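Local coordinates for universal stress protein (Mycobacterium smegmatis, PDB 5AHW), which binds the cyclic nucleotide cAMP as a homodimeric universal stress protein and probably takes part in signalling, at residues 3-11 and 31-39. Sequence-based numbering, arbitrary orientation.
With CMP (adenosine-3',5'-cyclic-monophosphate), chain K.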
ATOM      1  N   ALA B   3       0.200 -10.374  11.323  1.00 56.64           N
ATOM      2  CA  ALA B   3       1.191  -9.344  11.090  1.00 53.28           C
ATOM      3  C   ALA B   3       2.174  -9.604   9.906  1.00 50.06           C
ATOM      4  O   ALA B   3       2.642 -10.723   9.638  1.00 49.10           O
ATOM      5  CB  ALA B   3       1.945  -9.042  12.382  1.00 55.49           C
ATOM      6  N   TYR B   4       2.438  -8.554   9.161  1.00 44.57           N
ATOM      7  CA  TYR B   4       3.480  -8.597   8.173  1.00 42.77           C
ATOM      8  C   TYR B   4       4.796  -9.063   8.866  1.00 44.06           C
ATOM      9  O   TYR B   4       5.218  -8.457   9.865  1.00 43.32           O
ATOM     10  CB  TYR B   4       3.647  -7.202   7.540  1.00 39.17           C
ATOM     11  CG  TYR B   4       2.495  -6.707   6.660  1.00 37.30           C
ATOM     12  CD1 TYR B   4       1.736  -7.572   5.870  1.00 36.02           C
ATOM     13  CD2 TYR B   4       2.200  -5.344   6.562  1.00 36.55           C
ATOM     14  CE1 TYR B   4       0.728  -7.098   5.033  1.00 35.17           C
ATOM     15  CE2 TYR B   4       1.210  -4.876   5.688  1.00 34.71           C
ATOM     16  CZ  TYR B   4       0.497  -5.744   4.916  1.00 34.38           C
ATOM     17  OH  TYR B   4      -0.514  -5.283   4.081  1.00 34.08           O
ATOM     18  N   GLN B   5       5.413 -10.115   8.315  1.00 43.66           N
ATOM     19  CA  GLN B   5       6.695 -10.646   8.767  1.00 46.27           C
ATOM     20  C   GLN B   5       7.863 -10.187   7.866  1.00 43.39           C
ATOM     21  O   GLN B   5       9.024 -10.079   8.305  1.00 42.54           O
ATOM     22  CB  GLN B   5       6.663 -12.196   8.759  1.00 51.42           C
ATOM     23  CG  GLN B   5       5.584 -12.894   9.612  1.00 57.29           C
ATOM     24  CD  GLN B   5       5.855 -14.416   9.812  1.00 62.37           C
ATOM     25  OE1 GLN B   5       5.669 -15.209   8.902  1.00 65.39           O
ATOM     26  NE2 GLN B   5       6.304 -14.800  11.006  1.00 63.82           N
ATOM     27  N   THR B   6       7.569  -9.937   6.601  1.00 39.67           N
ATOM     28  CA  THR B   6       8.627  -9.660   5.629  1.00 38.68           C
ATOM     29  C   THR B   6       8.187  -8.590   4.642  1.00 34.80           C
ATOM     30  O   THR B   6       7.278  -8.796   3.885  1.00 33.36           O
ATOM     31  CB  THR B   6       9.020 -10.955   4.874  1.00 38.81           C
ATOM     32  OG1 THR B   6       9.461 -11.965   5.795  1.00 41.52           O
ATOM     33  CG2 THR B   6      10.164 -10.685   3.904  1.00 39.32           C
ATOM     34  N   VAL B   7       8.855  -7.457   4.662  1.00 33.67           N
ATOM     35  CA  VAL B   7       8.465  -6.331   3.828  1.00 32.82           C
ATOM     36  C   VAL B   7       9.610  -6.069   2.849  1.00 32.56           C
ATOM     37  O   VAL B   7      10.756  -6.028   3.243  1.00 34.35           O
ATOM     38  CB  VAL B   7       8.266  -5.095   4.663  1.00 31.78           C
ATOM     39  CG1 VAL B   7       7.910  -3.924   3.812  1.00 30.61           C
ATOM     40  CG2 VAL B   7       7.174  -5.287   5.711  1.00 33.00           C
ATOM     41  N   VAL B   8       9.272  -5.913   1.590  1.00 31.34           N
ATOM     42  CA  VAL B   8      10.220  -5.560   0.568  1.00 30.44           C
ATOM     43  C   VAL B   8       9.985  -4.152   0.056  1.00 28.72           C
ATOM     44  O   VAL B   8       8.867  -3.832  -0.297  1.00 27.94           O
ATOM     45  CB  VAL B   8      10.108  -6.520  -0.626  1.00 31.05           C
ATOM     46  CG1 VAL B   8      11.027  -6.040  -1.747  1.00 30.62           C
ATOM     47  CG2 VAL B   8      10.591  -7.936  -0.229  1.00 32.61           C
ATOM     48  N   VAL B   9      11.044  -3.346   0.012  1.00 29.43           N
ATOM     49  CA  VAL B   9      10.970  -1.989  -0.482  1.00 29.71           C
ATOM     50  C   VAL B   9      11.991  -1.781  -1.559  1.00 30.74           C
ATOM     51  O   VAL B   9      13.130  -2.215  -1.452  1.00 31.90           O
ATOM     52  CB  VAL B   9      11.062  -0.899   0.629  1.00 30.78           C
ATOM     53  CG1 VAL B   9      12.402  -0.880   1.403  1.00 31.46           C
ATOM     54  CG2 VAL B   9      10.755   0.497   0.042  1.00 30.01           C
ATOM     55  N   GLY B  10      11.546  -1.140  -2.637  1.00 30.12           N
ATOM     56  CA  GLY B  10      12.380  -0.824  -3.788  1.00 28.80           C
ATOM     57  C   GLY B  10      12.811   0.609  -3.732  1.00 28.65           C
ATOM     58  O   GLY B  10      11.992   1.487  -3.499  1.00 29.46           O
ATOM     59  N   THR B  11      14.120   0.833  -3.837  1.00 29.49           N
ATOM     60  CA  THR B  11      14.672   2.163  -4.007  1.00 29.73           C
ATOM     61  C   THR B  11      15.623   2.256  -5.199  1.00 29.74           C
ATOM     62  O   THR B  11      16.413   1.349  -5.389  1.00 31.60           O
ATOM     63  CB  THR B  11      15.411   2.655  -2.750  1.00 29.96           C
ATOM     64  OG1 THR B  11      16.000   3.949  -3.020  1.00 30.37           O
ATOM     65  CG2 THR B  11      16.451   1.736  -2.305  1.00 30.94           C
ATOM     66  N   SER B  31       5.392  -3.799  12.778  1.00 50.44           N
ATOM     67  CA  SER B  31       5.018  -5.190  12.626  1.00 50.58           C
ATOM     68  C   SER B  31       6.085  -6.105  13.221  1.00 51.23           C
ATOM     69  O   SER B  31       5.898  -7.304  13.244  1.00 50.15           O
ATOM     70  CB  SER B  31       4.881  -5.539  11.153  1.00 49.50           C
ATOM     71  OG  SER B  31       4.376  -4.447  10.424  1.00 48.82           O
ATOM     72  N   ASN B  32       7.210  -5.546  13.670  1.00 51.23           N
ATOM     73  CA  ASN B  32       8.349  -6.344  13.993  1.00 52.58           C
ATOM     74  C   ASN B  32       8.799  -7.235  12.829  1.00 49.99           C
ATOM     75  O   ASN B  32       9.020  -8.415  13.017  1.00 49.21           O
ATOM     76  CB  ASN B  32       7.966  -7.217  15.174  1.00 60.59           C
ATOM     77  CG  ASN B  32       9.116  -7.473  16.084  1.00 64.79           C
ATOM     78  OD1 ASN B  32      10.062  -6.683  16.146  1.00 68.06           O
ATOM     79  ND2 ASN B  32       9.044  -8.571  16.818  1.00 72.58           N
ATOM     80  N   ALA B  33       8.883  -6.682  11.605  1.00 46.81           N
ATOM     81  CA  ALA B  33       9.232  -7.482  10.427  1.00 44.64           C
ATOM     82  C   ALA B  33      10.651  -7.314   9.936  1.00 43.44           C
ATOM     83  O   ALA B  33      11.312  -6.307  10.168  1.00 44.11           O
ATOM     84  CB  ALA B  33       8.255  -7.227   9.302  1.00 43.40           C
ATOM     85  N   LYS B  34      11.105  -8.316   9.209  1.00 43.32           N
ATOM     86  CA  LYS B  34      12.296  -8.171   8.412  1.00 43.39           C
ATOM     87  C   LYS B  34      11.993  -7.167   7.272  1.00 40.29           C
ATOM     88  O   LYS B  34      11.009  -7.335   6.551  1.00 38.07           O
ATOM     89  CB  LYS B  34      12.662  -9.531   7.841  1.00 46.31           C
ATOM     90  CG  LYS B  34      13.930  -9.551   7.014  1.00 49.84           C
ATOM     91  CD  LYS B  34      14.396 -10.992   6.769  1.00 57.64           C
ATOM     92  CE  LYS B  34      15.473 -11.040   5.678  1.00 64.46           C
ATOM     93  NZ  LYS B  34      16.340 -12.270   5.730  1.00 70.58           N
ATOM     94  N   LEU B  35      12.840  -6.152   7.132  1.00 38.11           N
ATOM     95  CA  LEU B  35      12.853  -5.331   5.961  1.00 37.25           C
ATOM     96  C   LEU B  35      13.981  -5.686   4.943  1.00 36.11           C
ATOM     97  O   LEU B  35      15.181  -5.786   5.303  1.00 38.00           O
ATOM     98  CB  LEU B  35      13.021  -3.910   6.359  1.00 37.26           C
ATOM     99  CG  LEU B  35      12.969  -2.900   5.226  1.00 36.60           C
ATOM    100  CD1 LEU B  35      11.581  -2.732   4.692  1.00 35.77           C
ATOM    101  CD2 LEU B  35      13.446  -1.548   5.750  1.00 38.05           C
ATOM    102  N   ILE B  36      13.583  -5.829   3.680  1.00 34.11           N
ATOM    103  CA  ILE B  36      14.508  -6.106   2.584  1.00 33.88           C
ATOM    104  C   ILE B  36      14.486  -4.873   1.675  1.00 33.17           C
ATOM    105  O   ILE B  36      13.453  -4.518   1.110  1.00 31.61           O
ATOM    106  CB  ILE B  36      14.123  -7.410   1.862  1.00 34.56           C
ATOM    107  CG1 ILE B  36      14.214  -8.599   2.830  1.00 37.52           C
ATOM    108  CG2 ILE B  36      15.080  -7.706   0.707  1.00 34.94           C
ATOM    109  CD1 ILE B  36      13.759  -9.942   2.279  1.00 38.01           C
ATOM    110  N   ILE B  37      15.613  -4.183   1.592  1.00 33.49           N
ATOM    111  CA  ILE B  37      15.720  -3.060   0.688  1.00 33.61           C
ATOM    112  C   ILE B  37      16.338  -3.581  -0.605  1.00 33.60           C
ATOM    113  O   ILE B  37      17.446  -4.148  -0.595  1.00 34.32           O
ATOM    114  CB  ILE B  37      16.599  -1.936   1.296  1.00 34.66           C
ATOM    115  CG1 ILE B  37      16.122  -1.565   2.709  1.00 34.76           C
ATOM    116  CG2 ILE B  37      16.636  -0.701   0.374  1.00 33.55           C
ATOM    117  CD1 ILE B  37      16.922  -0.466   3.395  1.00 36.06           C
ATOM    118  N   ALA B  38      15.646  -3.378  -1.715  1.00 31.78           N
ATOM    119  CA  ALA B  38      16.116  -3.829  -3.017  1.00 32.01           C
ATOM    120  C   ALA B  38      16.361  -2.685  -4.007  1.00 31.80           C
ATOM    121  O   ALA B  38      15.593  -1.723  -4.074  1.00 31.96           O
ATOM    122  CB  ALA B  38      15.125  -4.836  -3.605  1.00 31.71           C
ATOM    123  N   THR B  39      17.451  -2.777  -4.750  1.00 32.01           N
ATOM    124  CA  THR B  39      17.752  -1.826  -5.780  1.00 33.18           C
ATOM    125  C   THR B  39      18.069  -2.621  -7.043  1.00 32.89           C
ATOM    126  O   THR B  39      19.040  -3.452  -7.089  1.00 31.77           O
ATOM    127  CB  THR B  39      18.957  -0.951  -5.429  1.00 35.66           C
ATOM    128  OG1 THR B  39      18.646  -0.149  -4.296  1.00 38.86           O
ATOM    129  CG2 THR B  39      19.322  -0.036  -6.569  1.00 36.20           C
TER
HETATM  130  P   CMP K1148       9.634   6.546  -6.173  1.00 30.68           P
HETATM  131  O1P CMP K1148       9.094   7.362  -5.004  1.00 30.29           O
HETATM  132  O2P CMP K1148      10.794   7.204  -6.760  1.00 27.24           O
HETATM  133  O5' CMP K1148       8.545   6.133  -7.239  1.00 28.45           O
HETATM  134  C5' CMP K1148       8.642   5.022  -8.164  1.00 32.74           C
HETATM  135  C4' CMP K1148       9.175   3.858  -7.376  1.00 28.98           C
HETATM  136  O4' CMP K1148       9.515   2.734  -8.169  1.00 33.95           O
HETATM  137  C3' CMP K1148      10.426   4.153  -6.638  1.00 30.23           C
HETATM  138  O3' CMP K1148      10.129   5.100  -5.621  1.00 28.99           O
HETATM  139  C2' CMP K1148      10.882   2.754  -6.201  1.00 30.09           C
HETATM  140  O2' CMP K1148      10.155   2.231  -5.081  1.00 29.70           O
HETATM  141  C1' CMP K1148      10.501   1.970  -7.468  1.00 29.50           C
HETATM  142  N9  CMP K1148      11.732   1.857  -8.288  1.00 32.03           N
HETATM  143  C8  CMP K1148      12.069   2.597  -9.361  1.00 31.23           C
HETATM  144  N7  CMP K1148      13.290   2.266  -9.808  1.00 29.27           N
HETATM  145  C5  CMP K1148      13.738   1.302  -9.039  1.00 31.18           C
HETATM  146  C6  CMP K1148      14.945   0.459  -8.979  1.00 31.36           C
HETATM  147  N6  CMP K1148      15.909   0.634  -9.872  1.00 30.39           N
HETATM  148  N1  CMP K1148      15.043  -0.460  -8.009  1.00 29.28           N
HETATM  149  C2  CMP K1148      14.085  -0.652  -7.095  1.00 30.83           C
HETATM  150  N3  CMP K1148      12.956   0.088  -7.074  1.00 31.13           N
HETATM  151  C4  CMP K1148      12.736   1.049  -8.008  1.00 32.02           C
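Val9 and Leu35 meet on one face of the sheet formed by parallel strands 6-10 and 34-39. With CG anti to the backbone N (chi1 -176°) and chi2 at 72°, Leu35 swings CD1 toward strand 6-10, 3.9 Å from Val9 CG1 and 4.0 Å from Val7 CG1. Val9 CG1 also lies 4.0 Å from Ile37 CG1, so one methyl bridges two residues of strand 34-39. Farther along this face, the side chains of Thr11 and Ile37 cross at a slant, with their CG2 methyls 3.6 Å apart. Beta-branched residues suit this setting, since they favour extended backbone and present short, stiff branches to the next strand. The other face carries Val8 against Ile36, whose CD1 reaches back to the methyl of Thr6.

Between these two layers runs the parallel backbone ladder, in which Val7 and Val9 each donate to and accept from strand 34-39; the bond from Ala38 N to Val9 O is 2.8 Å long and nearly straight. At the far end Thr39 OG1 donates to Thr11 O at 2.9 Å, from 30° out of the carbonyl plane. Gly10 suits the cAMP pocket because, having no side chain, it lets adenine N3 lie close to its CA; its carbonyl accepts a hydrogen bond from the ribose O2'.

This is the first beta-alpha-beta unit of the fold, with helix 15-31 as its crossover. Leu35 and Ile37 pack on helix 65-80, Val8 and Ile36 on Leu102 of helix 95-105, while strand 110-114 flanks strand 6-10 on its other edge.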